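Local coordinates for protein afamin (Homo sapiens, PDB 5OKL) that carries hydrophobic molecules in body fluids, binding vitamin E and keeping lipidated Wnt proteins soluble and active, at residues A[140-145]-A[159-164]; A[165-170]-A[179-184]. All coordinates share one frame; numbering follows the deposited sequence.

Contact 1 (A[140-145]-A[159-164]); sequences HFLYEV and TVAVHF
Phe141 and Phe164 lay their rings one over the other in an offset stack, with centroids 3.9 Å apart and planes inclined by 12°. The shift sets Phe141 CE1 above the centre of the Phe164 ring, whereas Phe164 CG sits toward the rim of Phe141. Phe164 CB continues the overlap as a CH-pi contact, 4.0 Å from the Phe141 centroid. Val145 CG2, from the same helix, lies over the opposite face of Phe141 toward its rim, so both faces have a neighbour. At its edge, near the ring plane, Val160 CG1 stands 3.9 Å from Phe141 CZ. With CG anti to the backbone N (chi1 178°), Phe141 reaches across to the second helix, where Phe141 CE2 lies 3.7 Å from Ala161 CA. Leu142 CD2 flanks Ala161 CB at 4.1 Å. Replacing Phe141 by an alanine would probably strip Phe164 of its stacking partner and open a gap between it and Val145, beside Val160. The segments belong to helices 136-148 and 154-169 of the all-helical first albumin domain; the axes of the two short segments make 131°, nearer antiparallel than parallel. All five touching residues are buried and apolar, which implies cohesion by dispersion and ring stacking, without polar bonds between the segments.

Contact 2 (A[165-170]-A[179-184]); sequences EEVAKS and NCLQTR
Leu181 lays its CD1 methyl against the backbone and side chain of Ala168, 3.5 Å from Ala168 CA and 3.7 Å from Ala168 CB. This is helix-end packing within the first albumin domain: the last turn of helix 154-169 meets helix 177-182 and the residues that follow it, across a short connection secured by the disulfide between Cys171 and Cys180. Paired disulfides of this kind, built on adjacent cysteines, are a hallmark of the albumin family. Leu181 has CG anti to the backbone N (chi1 -178°), which helps carry its branched end toward the small Ala168, whose other neighbours include Leu137 of helix 136-148.

Val167 crosses Arg184 at an angle, its CG1 methyl resting 3.7 Å from Arg184 CB and 3.6 Å from Arg184 O. Thr183 is the first residue to leave helical geometry, and the chain turns there. Beyond it the arginine chain runs extended from CG to NE, bringing its guanidinium to the end of helix 154-169. Cys180 SG lies over one face of that group, toward its rim, while Ser170 O meets it at the edge. The buried, apolar part of the contact at Leu181 thus passes into an exposed polar margin. Both bonds at this margin are weak: Arg184 NH1 is 2.9 Å from Ser170 O, with an N-H...O angle of 120°, and 3.4 Å from Ser170 OG. That hydroxyl is turned back on the last turn of the preceding helix, Ser170 OG donating to Val167 O at 2.8 Å.

Overall arrangement
From the N terminus, helix 136-148 comes first, and contact 1 closes when the chain returns along helix 154-169, bridging 13 intervening residues. The same helix then runs on into contact 2, which closes a shorter connection of eight residues as helix 177-182 folds back beside its C-terminal end. The two closures are in series, neither nested nor crossed, and share helix 154-169 as their common element. Their centres lie about 12 Å apart and they touch directly, Phe164 CZ packing 3.5 Å from Leu181 CD1. Helices 136-148, 154-169 and 177-182 are thereby tied together within the first albumin domain, with contact 1 buried and contact 2 at the surface.

Contact 1 (A[140-145]-A[159-164])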
ATOM      1  N   HIS A 140     -16.466   0.753  18.414  1.00 71.11           N
ATOM      2  CA  HIS A 140     -16.676   1.935  17.566  1.00 70.86           C
ATOM      3  C   HIS A 140     -15.432   2.315  16.775  1.00 65.53           C
ATOM      4  O   HIS A 140     -15.515   2.580  15.592  1.00 64.79           O
ATOM      5  CB  HIS A 140     -17.188   3.136  18.389  1.00 76.09           C
ATOM      6  CG  HIS A 140     -18.683   3.206  18.475  1.00 83.06           C
ATOM      7  ND1 HIS A 140     -19.398   2.673  19.529  1.00 85.96           N
ATOM      8  CD2 HIS A 140     -19.600   3.718  17.618  1.00 80.92           C
ATOM      9  CE1 HIS A 140     -20.688   2.872  19.326  1.00 84.97           C
ATOM     10  NE2 HIS A 140     -20.837   3.501  18.174  1.00 84.11           N
ATOM     11  N   PHE A 141     -14.282   2.340  17.431  1.00 64.91           N
ATOM     12  CA  PHE A 141     -13.000   2.561  16.750  1.00 62.38           C
ATOM     13  C   PHE A 141     -12.794   1.572  15.583  1.00 60.18           C
ATOM     14  O   PHE A 141     -12.512   1.989  14.450  1.00 51.54           O
ATOM     15  CB  PHE A 141     -11.858   2.472  17.759  1.00 62.11           C
ATOM     16  CG  PHE A 141     -10.495   2.629  17.149  1.00 65.77           C
ATOM     17  CD1 PHE A 141     -10.027   3.884  16.755  1.00 66.15           C
ATOM     18  CD2 PHE A 141      -9.680   1.522  16.962  1.00 65.02           C
ATOM     19  CE1 PHE A 141      -8.765   4.022  16.197  1.00 69.38           C
ATOM     20  CE2 PHE A 141      -8.419   1.645  16.399  1.00 68.48           C
ATOM     21  CZ  PHE A 141      -7.949   2.900  16.023  1.00 69.22           C
ATOM     22  N   LEU A 142     -12.977   0.279  15.860  1.00 60.05           N
ATOM     23  CA  LEU A 142     -12.779  -0.776  14.846  1.00 59.67           C
ATOM     24  C   LEU A 142     -13.713  -0.646  13.666  1.00 57.71           C
ATOM     25  O   LEU A 142     -13.296  -0.808  12.529  1.00 58.70           O
ATOM     26  CB  LEU A 142     -12.935  -2.179  15.443  1.00 62.98           C
ATOM     27  CG  LEU A 142     -11.713  -2.776  16.117  1.00 63.30           C
ATOM     28  CD1 LEU A 142     -12.128  -4.056  16.811  1.00 66.01           C
ATOM     29  CD2 LEU A 142     -10.599  -3.030  15.131  1.00 62.60           C
ATOM     30  N   TYR A 143     -14.980  -0.366  13.955  1.00 57.18           N
ATOM     31  CA  TYR A 143     -15.993  -0.091  12.933  1.00 52.83           C
ATOM     32  C   TYR A 143     -15.585   1.063  12.035  1.00 51.13           C
ATOM     33  O   TYR A 143     -15.615   0.943  10.816  1.00 50.37           O
ATOM     34  CB  TYR A 143     -17.348   0.199  13.611  1.00 55.47           C
ATOM     35  CG  TYR A 143     -18.381   0.866  12.737  1.00 55.41           C
ATOM     36  CD1 TYR A 143     -19.019   0.160  11.731  1.00 53.52           C
ATOM     37  CD2 TYR A 143     -18.727   2.213  12.931  1.00 56.90           C
ATOM     38  CE1 TYR A 143     -19.964   0.770  10.927  1.00 57.93           C
ATOM     39  CE2 TYR A 143     -19.684   2.830  12.133  1.00 58.02           C
ATOM     40  CZ  TYR A 143     -20.302   2.106  11.139  1.00 58.44           C
ATOM     41  OH  TYR A 143     -21.236   2.704  10.336  1.00 58.77           O
ATOM     42  N   GLU A 144     -15.195   2.173  12.653  1.00 52.78           N
ATOM     43  CA  GLU A 144     -14.871   3.404  11.934  1.00 56.28           C
ATOM     44  C   GLU A 144     -13.553   3.301  11.151  1.00 52.60           C
ATOM     45  O   GLU A 144     -13.443   3.816  10.050  1.00 51.00           O
ATOM     46  CB  GLU A 144     -14.835   4.609  12.902  1.00 61.34           C
ATOM     47  CG  GLU A 144     -16.164   4.939  13.606  1.00 62.60           C
ATOM     48  CD  GLU A 144     -17.280   5.465  12.712  1.00 66.00           C
ATOM     49  OE1 GLU A 144     -17.047   5.768  11.526  1.00 71.79           O
ATOM     50  OE2 GLU A 144     -18.421   5.590  13.211  1.00 71.89           O
ATOM     51  N   VAL A 145     -12.558   2.627  11.709  1.00 52.49           N
ATOM     52  CA  VAL A 145     -11.298   2.404  10.984  1.00 52.08           C
ATOM     53  C   VAL A 145     -11.518   1.406   9.834  1.00 50.20           C
ATOM     54  O   VAL A 145     -11.089   1.656   8.714  1.00 49.02           O
ATOM     55  CB  VAL A 145     -10.164   1.962  11.929  1.00 54.79           C
ATOM     56  CG1 VAL A 145      -8.881   1.686  11.166  1.00 57.29           C
ATOM     57  CG2 VAL A 145      -9.894   3.050  12.967  1.00 55.90           C
ATOM     58  N   THR A 159      -4.255  -5.177  16.487  1.00 55.54           N
ATOM     59  CA  THR A 159      -3.082  -4.604  17.163  1.00 59.58           C
ATOM     60  C   THR A 159      -3.138  -3.063  17.200  1.00 59.83           C
ATOM     61  O   THR A 159      -2.721  -2.445  18.183  1.00 56.07           O
ATOM     62  CB  THR A 159      -1.772  -5.069  16.501  1.00 57.77           C
ATOM     63  OG1 THR A 159      -1.661  -6.508  16.610  1.00 61.85           O
ATOM     64  CG2 THR A 159      -0.569  -4.422  17.153  1.00 57.29           C
ATOM     65  N   VAL A 160      -3.628  -2.443  16.126  1.00 51.30           N
ATOM     66  CA  VAL A 160      -3.850  -0.987  16.118  1.00 56.32           C
ATOM     67  C   VAL A 160      -4.823  -0.565  17.239  1.00 61.61           C
ATOM     68  O   VAL A 160      -4.572   0.413  17.953  1.00 60.30           O
ATOM     69  CB  VAL A 160      -4.326  -0.498  14.726  1.00 56.87           C
ATOM     70  CG1 VAL A 160      -4.901   0.909  14.765  1.00 55.92           C
ATOM     71  CG2 VAL A 160      -3.176  -0.565  13.724  1.00 59.51           C
ATOM     72  N   ALA A 161      -5.914  -1.319  17.404  1.00 61.44           N
ATOM     73  CA  ALA A 161      -6.926  -1.026  18.438  1.00 63.08           C
ATOM     74  C   ALA A 161      -6.398  -1.145  19.866  1.00 64.94           C
ATOM     75  O   ALA A 161      -6.740  -0.334  20.718  1.00 66.58           O
ATOM     76  CB  ALA A 161      -8.150  -1.907  18.251  1.00 63.14           C
ATOM     77  N   VAL A 162      -5.563  -2.146  20.121  1.00 65.36           N
ATOM     78  CA  VAL A 162      -4.874  -2.292  21.419  1.00 70.69           C
ATOM     79  C   VAL A 162      -3.952  -1.081  21.693  1.00 69.66           C
ATOM     80  O   VAL A 162      -3.869  -0.630  22.825  1.00 80.37           O
ATOM     81  CB  VAL A 162      -4.082  -3.627  21.501  1.00 72.27           C
ATOM     82  CG1 VAL A 162      -3.152  -3.667  22.714  1.00 78.44           C
ATOM     83  CG2 VAL A 162      -5.038  -4.815  21.530  1.00 75.69           C
ATOM     84  N   HIS A 163      -3.267  -0.576  20.666  1.00 62.98           N
ATOM     85  CA  HIS A 163      -2.470   0.652  20.783  1.00 65.95           C
ATOM     86  C   HIS A 163      -3.355   1.905  20.973  1.00 67.29           C
ATOM     87  O   HIS A 163      -2.921   2.892  21.578  1.00 60.75           O
ATOM     88  CB  HIS A 163      -1.554   0.872  19.570  1.00 65.25           C
ATOM     89  CG  HIS A 163      -0.463  -0.140  19.431  1.00 70.69           C
ATOM     90  ND1 HIS A 163       0.043  -0.849  20.500  1.00 76.78           N
ATOM     91  CD2 HIS A 163       0.228  -0.556  18.344  1.00 75.30           C
ATOM     92  CE1 HIS A 163       0.998  -1.658  20.078  1.00 80.61           C
ATOM     93  NE2 HIS A 163       1.134  -1.494  18.775  1.00 78.45           N
ATOM     94  N   PHE A 164      -4.574   1.870  20.439  1.00 66.03           N
ATOM     95  CA  PHE A 164      -5.537   2.951  20.643  1.00 68.56           C
ATOM     96  C   PHE A 164      -6.114   2.967  22.071  1.00 72.61           C
ATOM     97  O   PHE A 164      -6.264   4.030  22.670  1.00 64.98           O
ATOM     98  CB  PHE A 164      -6.660   2.871  19.607  1.00 72.75           C
ATOM     99  CG  PHE A 164      -7.398   4.182  19.402  1.00 70.33           C
ATOM    100  CD1 PHE A 164      -6.787   5.247  18.737  1.00 64.09           C
ATOM    101  CD2 PHE A 164      -8.712   4.340  19.852  1.00 70.77           C
ATOM    102  CE1 PHE A 164      -7.462   6.439  18.540  1.00 66.88           C
ATOM    103  CE2 PHE A 164      -9.393   5.534  19.651  1.00 71.30           C
ATOM    104  CZ  PHE A 164      -8.769   6.583  18.993  1.00 69.55           C
TER

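Contact 2 (A[165-170]-A[179-184])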
ATOM      1  N   GLU A 165      -6.432   1.795  22.618  1.00 71.60           N
ATOM      2  CA  GLU A 165      -6.904   1.682  24.017  1.00 77.66           C
ATOM      3  C   GLU A 165      -5.889   2.253  25.018  1.00 72.47           C
ATOM      4  O   GLU A 165      -6.273   2.935  25.968  1.00 64.53           O
ATOM      5  CB  GLU A 165      -7.242   0.225  24.385  1.00 78.75           C
ATOM      6  CG  GLU A 165      -7.704   0.033  25.831  1.00 83.81           C
ATOM      7  CD  GLU A 165      -8.372  -1.315  26.106  1.00 94.87           C
ATOM      8  OE1 GLU A 165      -8.208  -1.847  27.232  1.00103.83           O
ATOM      9  OE2 GLU A 165      -9.067  -1.849  25.214  1.00 92.94           O
ATOM     10  N   GLU A 166      -4.609   1.971  24.790  1.00 70.16           N
ATOM     11  CA  GLU A 166      -3.525   2.500  25.631  1.00 74.11           C
ATOM     12  C   GLU A 166      -3.399   4.029  25.493  1.00 68.41           C
ATOM     13  O   GLU A 166      -3.266   4.725  26.499  1.00 66.17           O
ATOM     14  CB  GLU A 166      -2.185   1.812  25.308  1.00 80.39           C
ATOM     15  CG  GLU A 166      -2.151   0.317  25.635  1.00 92.05           C
ATOM     16  CD  GLU A 166      -0.967  -0.441  25.020  1.00 94.47           C
ATOM     17  OE1 GLU A 166      -0.102   0.174  24.356  1.00101.22           O
ATOM     18  OE2 GLU A 166      -0.903  -1.677  25.200  1.00 88.29           O
ATOM     19  N   VAL A 167      -3.472   4.538  24.258  1.00 58.30           N
ATOM     20  CA  VAL A 167      -3.372   5.979  23.984  1.00 62.21           C
ATOM     21  C   VAL A 167      -4.596   6.755  24.493  1.00 65.92           C
ATOM     22  O   VAL A 167      -4.448   7.778  25.175  1.00 64.66           O
ATOM     23  CB  VAL A 167      -3.136   6.276  22.484  1.00 60.77           C
ATOM     24  CG1 VAL A 167      -3.285   7.755  22.185  1.00 67.90           C
ATOM     25  CG2 VAL A 167      -1.754   5.822  22.042  1.00 64.46           C
ATOM     26  N   ALA A 168      -5.800   6.255  24.208  1.00 65.65           N
ATOM     27  CA  ALA A 168      -7.051   6.735  24.840  1.00 70.67           C
ATOM     28  C   ALA A 168      -6.950   6.845  26.370  1.00 75.37           C
ATOM     29  O   ALA A 168      -7.271   7.887  26.958  1.00 75.93           O
ATOM     30  CB  ALA A 168      -8.215   5.828  24.485  1.00 65.04           C
ATOM     31  N   LYS A 169      -6.472   5.767  26.998  1.00 75.80           N
ATOM     32  CA  LYS A 169      -6.373   5.697  28.460  1.00 75.54           C
ATOM     33  C   LYS A 169      -5.324   6.638  29.070  1.00 75.96           C
ATOM     34  O   LYS A 169      -5.468   7.026  30.240  1.00 72.55           O
ATOM     35  CB  LYS A 169      -6.163   4.250  28.936  1.00 79.88           C
ATOM     36  CG  LYS A 169      -6.804   3.938  30.289  1.00 89.36           C
ATOM     37  CD  LYS A 169      -8.283   4.348  30.367  1.00 93.85           C
ATOM     38  CE  LYS A 169      -9.116   3.455  31.281  1.00 91.30           C
ATOM     39  NZ  LYS A 169      -9.566   2.245  30.542  1.00 90.29           N
ATOM     40  N   SER A 170      -4.312   7.039  28.287  1.00 76.05           N
ATOM     41  CA  SER A 170      -3.340   8.054  28.732  1.00 78.65           C
ATOM     42  C   SER A 170      -3.868   9.491  28.633  1.00 82.76           C
ATOM     43  O   SER A 170      -3.089  10.424  28.834  1.00 80.82           O
ATOM     44  CB  SER A 170      -2.061   7.977  27.914  1.00 71.20           C
ATOM     45  OG  SER A 170      -2.277   8.601  26.662  1.00 65.66           O
ATOM     46  N   ASN A 179      -9.645  16.058  22.547  1.00 80.13           N
ATOM     47  CA  ASN A 179      -8.534  16.598  21.745  1.00 76.77           C
ATOM     48  C   ASN A 179      -7.164  16.014  22.127  1.00 76.74           C
ATOM     49  O   ASN A 179      -6.230  16.046  21.322  1.00 74.81           O
ATOM     50  CB  ASN A 179      -8.485  18.123  21.843  1.00 80.87           C
ATOM     51  CG  ASN A 179      -7.469  18.741  20.893  1.00 85.86           C
ATOM     52  OD1 ASN A 179      -6.742  19.666  21.260  1.00 91.33           O
ATOM     53  ND2 ASN A 179      -7.398  18.215  19.672  1.00 84.81           N
ATOM     54  N   CYS A 180      -7.031  15.514  23.354  1.00 78.00           N
ATOM     55  CA  CYS A 180      -5.878  14.682  23.719  1.00 77.96           C
ATOM     56  C   CYS A 180      -5.814  13.413  22.851  1.00 74.15           C
ATOM     57  O   CYS A 180      -4.743  13.030  22.413  1.00 71.63           O
ATOM     58  CB  CYS A 180      -5.921  14.298  25.205  1.00 81.50           C
ATOM     59  SG  CYS A 180      -4.686  13.069  25.702  1.00 93.07           S
ATOM     60  N   LEU A 181      -6.958  12.771  22.624  1.00 74.68           N
ATOM     61  CA  LEU A 181      -7.024  11.533  21.849  1.00 72.79           C
ATOM     62  C   LEU A 181      -6.726  11.736  20.356  1.00 73.41           C
ATOM     63  O   LEU A 181      -6.025  10.912  19.785  1.00 72.38           O
ATOM     64  CB  LEU A 181      -8.382  10.842  22.053  1.00 74.29           C
ATOM     65  CG  LEU A 181      -8.659   9.487  21.373  1.00 72.72           C
ATOM     66  CD1 LEU A 181      -7.683   8.398  21.810  1.00 75.22           C
ATOM     67  CD2 LEU A 181     -10.099   9.064  21.635  1.00 72.04           C
ATOM     68  N   GLN A 182      -7.217  12.817  19.737  1.00 75.65           N
ATOM     69  CA  GLN A 182      -6.962  13.090  18.295  1.00 82.31           C
ATOM     70  C   GLN A 182      -5.476  13.352  17.978  1.00 80.92           C
ATOM     71  O   GLN A 182      -4.917  12.757  17.046  1.00 77.11           O
ATOM     72  CB  GLN A 182      -7.802  14.264  17.780  1.00 85.96           C
ATOM     73  CG  GLN A 182      -7.755  14.433  16.259  1.00 88.95           C
ATOM     74  CD  GLN A 182      -8.564  15.613  15.748  1.00 93.03           C
ATOM     75  OE1 GLN A 182      -8.928  16.513  16.508  1.00 91.34           O
ATOM     76  NE2 GLN A 182      -8.843  15.618  14.446  1.00 94.48           N
ATOM     77  N   THR A 183      -4.863  14.270  18.725  1.00 75.73           N
ATOM     78  CA  THR A 183      -3.413  14.271  18.898  1.00 80.49           C
ATOM     79  C   THR A 183      -3.063  12.956  19.640  1.00 78.91           C
ATOM     80  O   THR A 183      -3.907  12.366  20.298  1.00 98.45           O
ATOM     81  CB  THR A 183      -2.930  15.500  19.705  1.00 80.23           C
ATOM     82  OG1 THR A 183      -3.615  16.677  19.245  1.00 84.74           O
ATOM     83  CG2 THR A 183      -1.416  15.702  19.577  1.00 76.91           C
ATOM     84  N   ARG A 184      -1.831  12.507  19.522  1.00 65.29           N
ATOM     85  CA  ARG A 184      -1.392  11.200  20.091  1.00 67.64           C
ATOM     86  C   ARG A 184      -1.881   9.951  19.332  1.00 66.40           C
ATOM     87  O   ARG A 184      -1.235   8.908  19.451  1.00 66.33           O
ATOM     88  CB  ARG A 184      -1.697  11.049  21.598  1.00 65.35           C
ATOM     89  CG  ARG A 184      -1.181  12.168  22.471  1.00 69.89           C
ATOM     90  CD  ARG A 184      -1.442  11.847  23.933  1.00 67.26           C
ATOM     91  NE  ARG A 184      -0.993  12.931  24.806  1.00 67.78           N
ATOM     92  CZ  ARG A 184      -1.149  12.965  26.137  1.00 65.06           C
ATOM     93  NH1 ARG A 184      -1.743  11.964  26.772  1.00 60.55           N
ATOM     94  NH2 ARG A 184      -0.701  14.011  26.829  1.00 67.39           N
TER